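Local structure of effector protein Lem4 (lpg1101) (Legionella pneumophila subsp. pneumophila, 6CGK) at residues N18-L22 with V136-E140; G148-I152 with E194-C199. The protein acts as a membrane-associated protein tyrosine phosphatase that the bacterium translocates as an effector, its haloacid dehalogenase (HAD) domain, described here, carrying the magnesium-dependent active site. The protein carries 1 engineered substitution. All blocks are in the same frame, centred on the assembly; numbering follows the deposited sequence.

Contact 1: residues N18-L22 with V136-E140; sequences NIVYL and VVSHE
Y21, H139 and I19 carry most of the 221 Å² buried where extended residues 19-22 lie against the last turn of helix 132-140. The short axes run nearly antiparallel (160°) with a closest approach of 11.8 Å, and the CA register pairs Y21 with V136 (8.3 Å) and I19 with E140 (9.5 Å). Alternation along the strand sends I19 and Y21 to the helix. With chi1 -73° and chi2 -70°, Y21 spans the gap, and its ring takes V136 CG2 over one face as a CH-pi contact, 4.2 Å from the centroid and 9° off the normal. H139 (chi1 -165°) sets its ring at 86° to that of Y21, centroids 5.9 Å apart, in an oblique pair; H139 CD2 comes 3.3 Å from Y21 OH and 3.7 Å from I19 CD1, while H139 ND1 bonds to Y118. E140 curls back (chi1 -67°, chi2 -64°), so that Y21 OH donates to E140 OE2 at 2.7 Å. Such helix-on-sheet packing is characteristic of the Rossmann-like HAD core. The chemistry implies a buried carboxylate that is well compensated: besides the tyrosine proton, E140 has salt bridges to R150 and R172.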
loop_
_atom_site.group_PDB
_atom_site.type_symbol
_atom_site.label_atom_id
_atom_site.label_comp_id
_atom_site.label_asym_id
_atom_site.label_seq_id
_atom_site.Cartn_x
_atom_site.Cartn_y
_atom_site.Cartn_z
ATOM N N ASN A 18 -0.139 14.901 -1.165
ATOM C CA ASN A 18 0.976 14.035 -0.813
ATOM C C ASN A 18 0.453 12.609 -0.757
ATOM O O ASN A 18 -0.471 12.338 0.006
ATOM C CB ASN A 18 1.563 14.433 0.537
ATOM C CG ASN A 18 1.984 15.898 0.554
ATOM O OD1 ASN A 18 2.773 16.319 -0.288
ATOM N ND2 ASN A 18 1.434 16.670 1.470
ATOM N N ILE A 19 1.011 11.724 -1.582
ATOM C CA ILE A 19 0.516 10.351 -1.689
ATOM C C ILE A 19 1.661 9.367 -1.530
ATOM O O ILE A 19 2.748 9.550 -2.104
ATOM C CB ILE A 19 -0.198 10.117 -3.029
ATOM C CG1 ILE A 19 -1.348 11.111 -3.167
ATOM C CG2 ILE A 19 -0.722 8.664 -3.116
ATOM C CD1 ILE A 19 -2.000 11.021 -4.583
ATOM N N VAL A 20 1.388 8.307 -0.766
ATOM C CA VAL A 20 2.286 7.182 -0.555
ATOM C C VAL A 20 1.662 5.992 -1.278
ATOM O O VAL A 20 0.590 5.516 -0.885
ATOM C CB VAL A 20 2.477 6.894 0.941
ATOM C CG1 VAL A 20 3.289 5.618 1.156
ATOM C CG2 VAL A 20 3.117 8.110 1.641
ATOM N N TYR A 21 2.320 5.534 -2.346
ATOM C CA TYR A 21 1.886 4.395 -3.145
ATOM C C TYR A 21 2.706 3.187 -2.731
ATOM O O TYR A 21 3.928 3.171 -2.919
ATOM C CB TYR A 21 2.113 4.645 -4.636
ATOM C CG TYR A 21 1.188 5.627 -5.309
ATOM C CD1 TYR A 21 -0.144 5.314 -5.519
ATOM C CD2 TYR A 21 1.673 6.853 -5.806
ATOM C CE1 TYR A 21 -0.996 6.179 -6.193
ATOM C CE2 TYR A 21 0.823 7.734 -6.465
ATOM C CZ TYR A 21 -0.506 7.400 -6.654
ATOM O OH TYR A 21 -1.339 8.259 -7.333
ATOM N N LEU A 22 2.040 2.162 -2.216
ATOM C CA LEU A 22 2.726 0.996 -1.683
ATOM C C LEU A 22 2.215 -0.241 -2.399
ATOM O O LEU A 22 1.003 -0.478 -2.451
ATOM C CB LEU A 22 2.498 0.854 -0.180
ATOM C CG LEU A 22 2.750 2.054 0.743
ATOM C CD1 LEU A 22 2.380 1.734 2.180
ATOM C CD2 LEU A 22 4.207 2.505 0.654
ATOM N N VAL A 136 -1.920 4.103 -11.160
ATOM C CA VAL A 136 -1.372 5.397 -10.757
ATOM C C VAL A 136 -1.912 6.508 -11.640
ATOM O O VAL A 136 -2.266 7.583 -11.145
ATOM C CB VAL A 136 0.172 5.376 -10.769
ATOM C CG1 VAL A 136 0.714 6.824 -10.633
ATOM C CG2 VAL A 136 0.705 4.464 -9.626
ATOM N N VAL A 137 -1.966 6.282 -12.958
ATOM C CA VAL A 137 -2.476 7.323 -13.843
ATOM C C VAL A 137 -3.911 7.662 -13.474
ATOM O O VAL A 137 -4.275 8.837 -13.342
ATOM C CB VAL A 137 -2.355 6.892 -15.314
ATOM C CG1 VAL A 137 -3.124 7.865 -16.202
ATOM C CG2 VAL A 137 -0.882 6.816 -15.715
ATOM N N SER A 138 -4.739 6.634 -13.258
ATOM C CA SER A 138 -6.132 6.867 -12.887
ATOM C C SER A 138 -6.234 7.608 -11.565
ATOM O O SER A 138 -7.074 8.509 -11.412
ATOM C CB SER A 138 -6.891 5.550 -12.794
ATOM O OG SER A 138 -7.000 4.954 -14.085
ATOM N N HIS A 139 -5.408 7.230 -10.591
ATOM C CA HIS A 139 -5.485 7.911 -9.305
ATOM C C HIS A 139 -5.075 9.368 -9.428
ATOM O O HIS A 139 -5.747 10.252 -8.877
ATOM C CB HIS A 139 -4.627 7.231 -8.250
ATOM C CG HIS A 139 -4.975 7.680 -6.870
ATOM N ND1 HIS A 139 -6.126 7.266 -6.236
ATOM C CD2 HIS A 139 -4.405 8.597 -6.058
ATOM C CE1 HIS A 139 -6.222 7.871 -5.066
ATOM N NE2 HIS A 139 -5.194 8.691 -4.937
ATOM N N GLU A 140 -3.978 9.647 -10.140
ATOM C CA GLU A 140 -3.547 11.042 -10.280
ATOM C C GLU A 140 -4.590 11.887 -10.990
ATOM O O GLU A 140 -4.671 13.105 -10.763
ATOM C CB GLU A 140 -2.209 11.109 -11.025
ATOM C CG GLU A 140 -1.045 10.492 -10.226
ATOM C CD GLU A 140 -0.749 11.255 -8.921
ATOM O OE1 GLU A 140 -0.990 12.489 -8.844
ATOM O OE2 GLU A 140 -0.260 10.615 -7.969
#

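Contact 2: residues G148-I152 with E194-C199; sequences GFRLI and EILTNC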
loop_
_atom_site.group_PDB
_atom_site.type_symbol
_atom_site.label_atom_id
_atom_site.label_comp_id
_atom_site.label_asym_id
_atom_site.label_seq_id
_atom_site.Cartn_x
_atom_site.Cartn_y
_atom_site.Cartn_z
ATOM N N GLY A 148 2.644 17.324 -5.686
ATOM C CA GLY A 148 3.258 17.402 -4.368
ATOM C C GLY A 148 4.177 16.201 -4.169
ATOM O O GLY A 148 4.765 15.693 -5.118
ATOM N N PHE A 149 4.251 15.741 -2.934
ATOM C CA PHE A 149 5.192 14.689 -2.593
ATOM C C PHE A 149 4.645 13.328 -2.988
ATOM O O PHE A 149 3.454 13.054 -2.825
ATOM C CB PHE A 149 5.488 14.724 -1.092
ATOM C CG PHE A 149 6.388 13.627 -0.629
ATOM C CD1 PHE A 149 7.737 13.631 -0.941
ATOM C CD2 PHE A 149 5.886 12.592 0.139
ATOM C CE1 PHE A 149 8.577 12.603 -0.489
ATOM C CE2 PHE A 149 6.718 11.554 0.591
ATOM C CZ PHE A 149 8.064 11.570 0.280
ATOM N N ARG A 150 5.519 12.479 -3.524
ATOM C CA ARG A 150 5.154 11.111 -3.888
ATOM C C ARG A 150 6.205 10.147 -3.364
ATOM O O ARG A 150 7.399 10.303 -3.648
ATOM C CB ARG A 150 5.014 10.922 -5.415
ATOM C CG ARG A 150 3.877 11.703 -6.075
ATOM C CD ARG A 150 2.498 11.268 -5.542
ATOM N NE ARG A 150 1.411 12.007 -6.221
ATOM C CZ ARG A 150 0.979 13.217 -5.853
ATOM N NH1 ARG A 150 1.532 13.845 -4.814
ATOM N NH2 ARG A 150 -0.019 13.800 -6.511
ATOM N N LEU A 151 5.751 9.146 -2.617
ATOM C CA LEU A 151 6.590 8.045 -2.168
ATOM C C LEU A 151 6.054 6.773 -2.810
ATOM O O LEU A 151 4.840 6.542 -2.797
ATOM C CB LEU A 151 6.583 7.931 -0.635
ATOM C CG LEU A 151 7.281 6.706 -0.030
ATOM C CD1 LEU A 151 8.758 6.657 -0.404
ATOM C CD2 LEU A 151 7.104 6.685 1.484
ATOM N N ILE A 152 6.944 5.976 -3.409
ATOM C CA ILE A 152 6.576 4.716 -4.058
ATOM C C ILE A 152 7.517 3.652 -3.547
ATOM O O ILE A 152 8.739 3.802 -3.669
ATOM C CB ILE A 152 6.692 4.786 -5.589
ATOM C CG1 ILE A 152 5.764 5.845 -6.171
ATOM C CG2 ILE A 152 6.479 3.386 -6.210
ATOM C CD1 ILE A 152 5.978 6.019 -7.693
ATOM N N GLU A 194 11.431 10.931 5.424
ATOM C CA GLU A 194 11.293 11.563 4.112
ATOM C C GLU A 194 9.936 12.246 3.958
ATOM O O GLU A 194 9.851 13.357 3.420
ATOM C CB GLU A 194 11.494 10.531 2.992
ATOM C CG GLU A 194 12.898 9.909 2.891
ATOM C CD GLU A 194 13.041 8.930 1.708
ATOM O OE1 GLU A 194 12.006 8.434 1.192
ATOM O OE2 GLU A 194 14.194 8.655 1.299
ATOM N N ILE A 195 8.858 11.598 4.411
ATOM C CA ILE A 195 7.554 12.261 4.396
ATOM C C ILE A 195 7.622 13.574 5.170
ATOM O O ILE A 195 7.291 14.643 4.649
ATOM C CB ILE A 195 6.464 11.345 4.972
ATOM C CG1 ILE A 195 6.252 10.130 4.078
ATOM C CG2 ILE A 195 5.173 12.120 5.130
ATOM C CD1 ILE A 195 5.397 9.047 4.740
ATOM N N LEU A 196 8.056 13.511 6.430
ATOM C CA LEU A 196 8.044 14.706 7.272
ATOM C C LEU A 196 8.955 15.793 6.717
ATOM O O LEU A 196 8.654 16.988 6.836
ATOM C CB LEU A 196 8.467 14.352 8.701
ATOM C CG LEU A 196 7.547 13.447 9.516
ATOM C CD1 LEU A 196 8.032 13.402 10.959
ATOM C CD2 LEU A 196 6.117 13.944 9.455
ATOM N N THR A 197 10.091 15.396 6.135
ATOM C CA THR A 197 11.026 16.366 5.562
ATOM C C THR A 197 10.462 17.057 4.326
ATOM O O THR A 197 10.861 18.181 4.020
ATOM C CB THR A 197 12.351 15.686 5.197
ATOM O OG1 THR A 197 12.921 15.074 6.364
ATOM C CG2 THR A 197 13.327 16.700 4.644
ATOM N N ASN A 198 9.547 16.415 3.600
ATOM C CA ASN A 198 9.047 16.956 2.345
ATOM C C ASN A 198 7.595 17.419 2.396
ATOM O O ASN A 198 7.087 17.901 1.384
ATOM C CB ASN A 198 9.200 15.919 1.225
ATOM C CG ASN A 198 10.647 15.629 0.895
ATOM O OD1 ASN A 198 11.259 16.321 0.092
ATOM N ND2 ASN A 198 11.201 14.599 1.514
ATOM N N CYS A 199 6.905 17.280 3.526
ATOM C CA CYS A 199 5.488 17.643 3.634
ATOM C C CYS A 199 5.343 18.597 4.819
ATOM O O CYS A 199 5.146 18.163 5.957
ATOM C CB CYS A 199 4.595 16.414 3.799
ATOM S SG CYS A 199 4.674 15.194 2.443
#
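F149 and L151 bring the 148-152 segment against the end of helix 188-198, burying 267 Å² without a hydrogen bond across the interface. G148, at phi/psi 163/-146, leads in and offers no side chain. F149 follows and does most of the work, with 106 Å² covered; its CA lies 6.7 Å from that of N198, the nearest pair. A chi1 of 177° swings the ring to the helix, where F149 CD1 meets N198 CB at 3.5 Å, F149 CE2 meets I195 CG1 at 3.8 Å and F149 CZ lies 4.0 Å from E194 O. Near the ring's root, C199 SG is 3.7 Å from F149 CB and 4.5 Å from the ring centroid, 47° off the normal: an oblique sulfur-aromatic contact. N198 ND2 donates to E194 O at 2.6 Å within the helix, and the same side chain lies along the ring, its CB closest. R150 points to the other side of the sheet, its NH1 donating to F149 O at 2.9 Å. L151 returns to the helix side more lightly: L151 CD1 packs 4.0 Å from E194 OE1, an oxygen that is hydrogen-bonded to H179 NE2, and L151 CD2 lies 4.4 Å from I195 CD1. I152 again faces away, toward helix 157-169. The alternation is that of an interior strand in a three-layer alpha/beta/alpha sandwich: strand 150-154 runs between strands 19-23 and 176-180, helix 157-169 covers one sheet face, and helix 188-198 packs on the other, where I195 also touches V20.

Contacts 1 and 2 lie on opposite faces of one parallel sheet, their centres 12 Å apart, and meet through its adjacent strands 19-23 and 150-154. Y21 N and L151 O, 2.8 Å apart, form a probable hydrogen bond between those strands. A salt bridge, E140 OE2 to R150 NE at 2.8 Å, ties the helix of contact 1 to the strand of contact 2, and N18 CG packs 3.4 Å from C199 SG. Both strands lead toward the metal site, where N23 (the engineered residue of this inactive mutant), D25 and D155 bind magnesium. The Y21 side chain is about 12 Å from that ion; the L151 side chain is about 11 Å from that of N23.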